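Local coordinates for protein L-lysine 6-oxidase (Marinomonas mediterranea, PDB 3WEU) that oxidises the epsilon-amino group of L-lysine with a cysteine tryptophylquinone cofactor, releasing ammonium and the hydrogen peroxide that makes it antibacterial, at residues 268-273 / 460-466; 468-472 / 493-497. All blocks are in the same frame, centred on the assembly; numbering follows the deposited sequence. Where two conformers were deposited one is given.

Contact 1: 268-273 / 460-466; sequences VGVRNF and PVIYKDA. With EDO (1,2-ethanediol), chain O.
The C-terminal end of helix 261-272 packs against 460-466, the loop leading into strand 468-469, which opens with a 3-10 turn at 460-462 and bends sharply at K464. F273, just past the helical conformation, takes the m rotamer and fills the hollow of this loop: its CZ lies 3.5 Å from P460 O and 3.8 Å from Y463 CB. D465 CA covers one ring face in a CH-pi contact, 4.1 Å from the centroid, while A466 N donates to D465 OD1 (2.8 Å). V268, chi1 t, sets CG1 3.9 Å from both P460 CA and Y463 CE1. G269 CA comes 4.4 Å from A466 CA, and a CB there would collide with A466 CB. N272, chi1 m, donates from ND2 to V268 O (3.0 Å). R271 pairs with D267, and its NH2 donates to O1 of an ethanediol, probably from the crystallisation liquor (3.0 Å). Helix end and loop are thus held by plain van der Waals packing, largely apolar, and one CH-pi contact.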
loop_
_atom_site.group_PDB
_atom_site.type_symbol
_atom_site.label_atom_id
_atom_site.label_comp_id
_atom_site.label_asym_id
_atom_site.label_seq_id
_atom_site.Cartn_x
_atom_site.Cartn_y
_atom_site.Cartn_z
ATOM N N VAL A 268 33.021 -16.560 26.396
ATOM C CA VAL A 268 32.506 -15.959 27.602
ATOM C C VAL A 268 33.034 -16.675 28.833
ATOM O O VAL A 268 33.481 -16.015 29.830
ATOM C CB VAL A 268 30.966 -15.901 27.592
ATOM C CG1 VAL A 268 30.407 -15.487 28.953
ATOM C CG2 VAL A 268 30.452 -14.956 26.570
ATOM N N GLY A 269 33.047 -17.987 28.763
ATOM C CA GLY A 269 33.522 -18.829 29.853
ATOM C C GLY A 269 34.984 -18.627 30.213
ATOM O O GLY A 269 35.379 -18.552 31.418
ATOM N N VAL A 270 35.794 -18.584 29.168
ATOM C CA VAL A 270 37.237 -18.453 29.326
ATOM C C VAL A 270 37.539 -17.089 29.933
ATOM O O VAL A 270 38.344 -16.974 30.863
ATOM C CB VAL A 270 37.956 -18.655 27.944
ATOM C CG1 VAL A 270 39.399 -18.212 28.008
ATOM C CG2 VAL A 270 37.911 -20.129 27.560
ATOM N N ARG A 271 36.910 -16.045 29.391
ATOM C CA ARG A 271 37.220 -14.671 29.787
ATOM C C ARG A 271 36.463 -14.226 31.054
ATOM O O ARG A 271 36.831 -13.219 31.676
ATOM C CB ARG A 271 36.921 -13.704 28.667
ATOM C CG ARG A 271 37.876 -13.799 27.467
ATOM C CD ARG A 271 37.609 -12.748 26.347
ATOM N NE ARG A 271 36.278 -12.947 25.780
ATOM C CZ ARG A 271 35.174 -12.316 26.169
ATOM N NH1 ARG A 271 33.999 -12.663 25.664
ATOM N NH2 ARG A 271 35.212 -11.315 27.072
ATOM N N ASN A 272 35.438 -14.934 31.448
ATOM C CA ASN A 272 34.681 -14.497 32.619
ATOM C C ASN A 272 34.512 -15.473 33.751
ATOM O O ASN A 272 34.193 -15.060 34.847
ATOM C CB ASN A 272 33.301 -14.022 32.221
ATOM C CG ASN A 272 33.360 -12.817 31.330
ATOM O OD1 ASN A 272 33.619 -11.714 31.784
ATOM N ND2 ASN A 272 33.152 -13.022 30.051
ATOM N N PHE A 273 34.645 -16.757 33.509
ATOM C CA PHE A 273 34.318 -17.754 34.519
ATOM C C PHE A 273 35.452 -18.695 34.736
ATOM O O PHE A 273 35.230 -19.752 35.260
ATOM C CB PHE A 273 33.050 -18.510 34.092
ATOM C CG PHE A 273 31.852 -17.654 34.047
ATOM C CD1 PHE A 273 31.188 -17.346 35.260
ATOM C CD2 PHE A 273 31.330 -17.151 32.856
ATOM C CE1 PHE A 273 30.080 -16.534 35.243
ATOM C CE2 PHE A 273 30.212 -16.318 32.860
ATOM C CZ PHE A 273 29.597 -16.027 34.034
ATOM N N PRO A 460 28.258 -11.877 30.061
ATOM C CA PRO A 460 28.417 -12.846 31.078
ATOM C C PRO A 460 27.398 -12.743 32.205
ATOM O O PRO A 460 27.197 -13.770 32.903
ATOM C CB PRO A 460 29.804 -12.561 31.659
ATOM C CG PRO A 460 30.113 -11.158 31.280
ATOM C CD PRO A 460 29.439 -11.018 29.946
ATOM N N VAL A 461 26.778 -11.581 32.361
ATOM C CA VAL A 461 25.825 -11.449 33.489
ATOM C C VAL A 461 24.558 -12.308 33.375
ATOM O O VAL A 461 23.833 -12.474 34.355
ATOM C CB VAL A 461 25.441 -10.003 33.773
ATOM C CG1 VAL A 461 26.676 -9.090 33.892
ATOM C CG2 VAL A 461 24.444 -9.507 32.767
ATOM N N ILE A 462 24.259 -12.872 32.191
ATOM C CA ILE A 462 23.140 -13.792 32.092
ATOM C C ILE A 462 23.438 -15.203 32.471
ATOM O O ILE A 462 22.534 -16.029 32.486
ATOM C CB ILE A 462 22.496 -13.771 30.688
ATOM C CG1 ILE A 462 23.360 -14.467 29.646
ATOM C CG2 ILE A 462 22.190 -12.361 30.266
ATOM C CD1 ILE A 462 22.607 -14.842 28.404
ATOM N N TYR A 463 24.686 -15.513 32.765
ATOM C CA TYR A 463 25.134 -16.841 33.102
ATOM C C TYR A 463 25.462 -16.993 34.541
ATOM O O TYR A 463 26.050 -16.111 35.129
ATOM C CB TYR A 463 26.431 -17.204 32.391
ATOM C CG TYR A 463 26.369 -17.216 30.836
ATOM C CD1 TYR A 463 26.636 -16.091 30.114
ATOM C CD2 TYR A 463 26.053 -18.368 30.133
ATOM C CE1 TYR A 463 26.525 -16.061 28.726
ATOM C CE2 TYR A 463 25.966 -18.380 28.758
ATOM C CZ TYR A 463 26.203 -17.226 28.047
ATOM O OH TYR A 463 26.132 -17.302 26.686
ATOM N N LYS A 464 25.189 -18.155 35.098
ATOM C CA LYS A 464 25.715 -18.456 36.428
ATOM C C LYS A 464 27.050 -19.144 36.372
ATOM O O LYS A 464 27.776 -19.133 37.356
ATOM C CB LYS A 464 24.679 -19.257 37.254
ATOM C CG LYS A 464 23.989 -20.378 36.507
ATOM C CD LYS A 464 22.915 -20.986 37.409
ATOM C CE LYS A 464 22.235 -22.165 36.763
ATOM N NZ LYS A 464 23.182 -23.331 36.695
ATOM N N ASP A 465 27.390 -19.793 35.259
ATOM C CA ASP A 465 28.741 -20.277 35.026
ATOM C C ASP A 465 28.824 -20.560 33.514
ATOM O O ASP A 465 27.820 -20.414 32.789
ATOM C CB ASP A 465 28.967 -21.582 35.829
ATOM C CG ASP A 465 30.419 -21.920 36.032
ATOM O OD1 ASP A 465 31.369 -21.391 35.371
ATOM O OD2 ASP A 465 30.639 -22.820 36.873
ATOM N N ALA A 466 29.991 -20.926 33.022
ATOM C CA ALA A 466 30.187 -21.180 31.605
ATOM C C ALA A 466 29.106 -22.162 31.104
ATOM O O ALA A 466 28.861 -23.166 31.770
ATOM C CB ALA A 466 31.553 -21.780 31.395
HETATM C C1 EDO O . 37.690 -8.670 27.945
HETATM O O1 EDO O . 37.433 -9.930 28.574
HETATM C C2 EDO O . 39.126 -8.444 28.333
HETATM O O2 EDO O . 39.803 -9.720 28.263
#

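Contact 2: 468-472 / 493-497; sequences QIKHY and ETGCE
Backbone pairing brings 468-472, which leaves the short strand 468-469 in extended conformation, onto the irregular segment 493-497 that follows helix 489-492. C496 N donates to K470 O (2.7 Å) and Y472 N to C496 O (3.1 Å), a single beta bridge centred on H471 and C496, whose CA atoms are 5.0 Å apart. Water 1 extends it, donating to Y472 O (2.6 Å) and C496 O (2.8 Å). An isolated bridge of this kind ties the chain leaving a short strand to a loop without building a sheet; the segments run 85° apart end to end. The tight approach depends on G495 (phi/psi 125/177), whose CA sits 3.3 Å from K470 O: a CB would clash with Y472 N and with H471 C, and the backbone angles themselves call for glycine.

Among side chains, K470 (chi1 and chi2 t, chi3 m) lays CD 3.6 Å from T494 C and carries NZ to E493 O, a 3.1 Å hydrogen bond to the residue that leaves the helix with positive phi. Apolar packing puts I469 CG2 3.8 Å from C496 SG. Y472, chi1 t, reaches across G495, with CB 3.6 Å from G495 C, CD1 3.5 Å from T494 OG1, and ring edge to E497 OE2 (CE2, 3.3 Å). R487 forms a cation-pi pair with Y472 and hydrogen-bonds T494 OG1 and G495 O; E497 hydrogen-bonds T484 through OE2 and forms a salt bridge with K92 through OE1.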
loop_
_atom_site.group_PDB
_atom_site.type_symbol
_atom_site.label_atom_id
_atom_site.label_comp_id
_atom_site.label_asym_id
_atom_site.label_seq_id
_atom_site.Cartn_x
_atom_site.Cartn_y
_atom_site.Cartn_z
ATOM N N GLN A 468 25.973 -22.021 31.278
ATOM C CA GLN A 468 24.768 -22.187 32.110
ATOM C C GLN A 468 24.023 -20.922 32.356
ATOM O O GLN A 468 24.561 -20.030 33.016
ATOM C CB GLN A 468 25.195 -22.682 33.453
ATOM C CG GLN A 468 25.621 -24.098 33.549
ATOM C CD GLN A 468 25.840 -24.446 35.038
ATOM O OE1 GLN A 468 25.376 -23.710 35.986
ATOM N NE2 GLN A 468 26.559 -25.520 35.254
ATOM N N ILE A 469 22.804 -20.861 31.856
ATOM C CA ILE A 469 21.970 -19.680 31.971
ATOM C C ILE A 469 21.491 -19.538 33.423
ATOM O O ILE A 469 20.959 -20.485 33.989
ATOM C CB ILE A 469 20.763 -19.758 31.056
ATOM C CG1 ILE A 469 21.221 -19.848 29.586
ATOM C CG2 ILE A 469 19.816 -18.580 31.299
ATOM C CD1 ILE A 469 22.075 -18.669 29.078
ATOM N N LYS A 470 21.710 -18.366 33.991
ATOM C CA LYS A 470 21.180 -18.045 35.317
ATOM C C LYS A 470 19.723 -17.806 35.260
ATOM O O LYS A 470 19.233 -17.047 34.428
ATOM C CB LYS A 470 21.876 -16.735 35.779
ATOM C CG LYS A 470 21.546 -16.348 37.237
ATOM C CD LYS A 470 22.128 -14.972 37.543
ATOM C CE LYS A 470 23.584 -14.988 37.968
ATOM N NZ LYS A 470 24.307 -13.763 37.496
ATOM N N HIS A 471 18.975 -18.428 36.159
ATOM C CA HIS A 471 17.577 -18.285 36.211
ATOM C C HIS A 471 17.195 -17.160 37.203
ATOM O O HIS A 471 17.757 -17.073 38.292
ATOM C CB HIS A 471 16.955 -19.567 36.772
ATOM C CG HIS A 471 16.993 -20.724 35.840
ATOM N ND1 HIS A 471 15.950 -21.622 35.739
ATOM C CD2 HIS A 471 17.978 -21.193 35.027
ATOM C CE1 HIS A 471 16.256 -22.570 34.871
ATOM N NE2 HIS A 471 17.485 -22.336 34.418
ATOM N N TYR A 472 16.310 -16.304 36.782
ATOM C CA TYR A 472 15.664 -15.334 37.653
ATOM C C TYR A 472 14.399 -15.995 38.233
ATOM O O TYR A 472 13.516 -16.362 37.503
ATOM C CB TYR A 472 15.242 -14.176 36.879
ATOM C CG TYR A 472 14.588 -13.034 37.653
ATOM C CD1 TYR A 472 15.294 -12.315 38.614
ATOM C CD2 TYR A 472 13.291 -12.658 37.359
ATOM C CE1 TYR A 472 14.697 -11.242 39.266
ATOM C CE2 TYR A 472 12.682 -11.599 37.995
ATOM C CZ TYR A 472 13.399 -10.903 38.932
ATOM O OH TYR A 472 12.760 -9.877 39.521
ATOM N N GLU A 493 21.091 -8.343 35.971
ATOM C CA GLU A 493 22.177 -9.250 36.322
ATOM C C GLU A 493 21.758 -10.396 37.200
ATOM O O GLU A 493 22.574 -11.197 37.587
ATOM C CB GLU A 493 23.429 -8.576 36.957
ATOM C CG GLU A 493 23.896 -7.353 36.166
ATOM C CD GLU A 493 25.278 -6.852 36.447
ATOM O OE1 GLU A 493 25.962 -7.348 37.320
ATOM O OE2 GLU A 493 25.715 -5.932 35.749
ATOM N N THR A 494 20.489 -10.515 37.481
ATOM C CA THR A 494 20.029 -11.538 38.459
ATOM C C THR A 494 19.331 -12.733 37.779
ATOM O O THR A 494 18.657 -13.540 38.442
ATOM C CB THR A 494 19.029 -10.880 39.426
ATOM O OG1 THR A 494 18.073 -10.111 38.677
ATOM C CG2 THR A 494 19.806 -9.977 40.412
ATOM N N GLY A 495 19.466 -12.828 36.445
ATOM C CA GLY A 495 19.050 -14.033 35.726
ATOM C C GLY A 495 18.083 -13.759 34.638
ATOM O O GLY A 495 17.601 -12.661 34.483
ATOM N N CYS A 496 17.723 -14.829 33.911
ATOM C CA CYS A 496 16.797 -14.696 32.813
ATOM C C CYS A 496 15.440 -15.222 33.169
ATOM O O CYS A 496 15.320 -16.183 33.892
ATOM C CB CYS A 496 17.309 -15.505 31.603
ATOM S SG CYS A 496 18.934 -14.927 31.088
ATOM N N GLU A 497 14.450 -14.679 32.503
ATOM C CA GLU A 497 13.111 -15.186 32.568
ATOM C C GLU A 497 12.873 -15.900 31.259
ATOM O O GLU A 497 13.538 -15.570 30.287
ATOM C CB GLU A 497 12.136 -14.046 32.575
ATOM C CG GLU A 497 12.143 -13.326 33.902
ATOM C CD GLU A 497 11.028 -12.301 34.075
ATOM O OE1 GLU A 497 10.292 -11.986 33.125
ATOM O OE2 GLU A 497 10.919 -11.814 35.224
HETATM O O HOH W 1 13.533 -17.849 35.323
#

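In the fold
Contacts 1 and 2 follow one another along the chain and lie on one side of its centre, about 12 Å apart between centres. Both are partly buried, neither belonging wholly to core or surface, and they share a single path: 460-466 runs through A466 into 468-472. The two are joined directly by a probable hydrogen bond of 2.9 Å from K470 N to I462 O. Contact 1 brings the end of helix 261-272 against that path, mainly through hydrophobic side chains; contact 2 joins the chain leaving strand 468-469 to the loop after helix 489-492 by main-chain pairing. Contact 2 also borders strand 237-247 of the large mixed sheet, where W243 meets I469, H471 and C496.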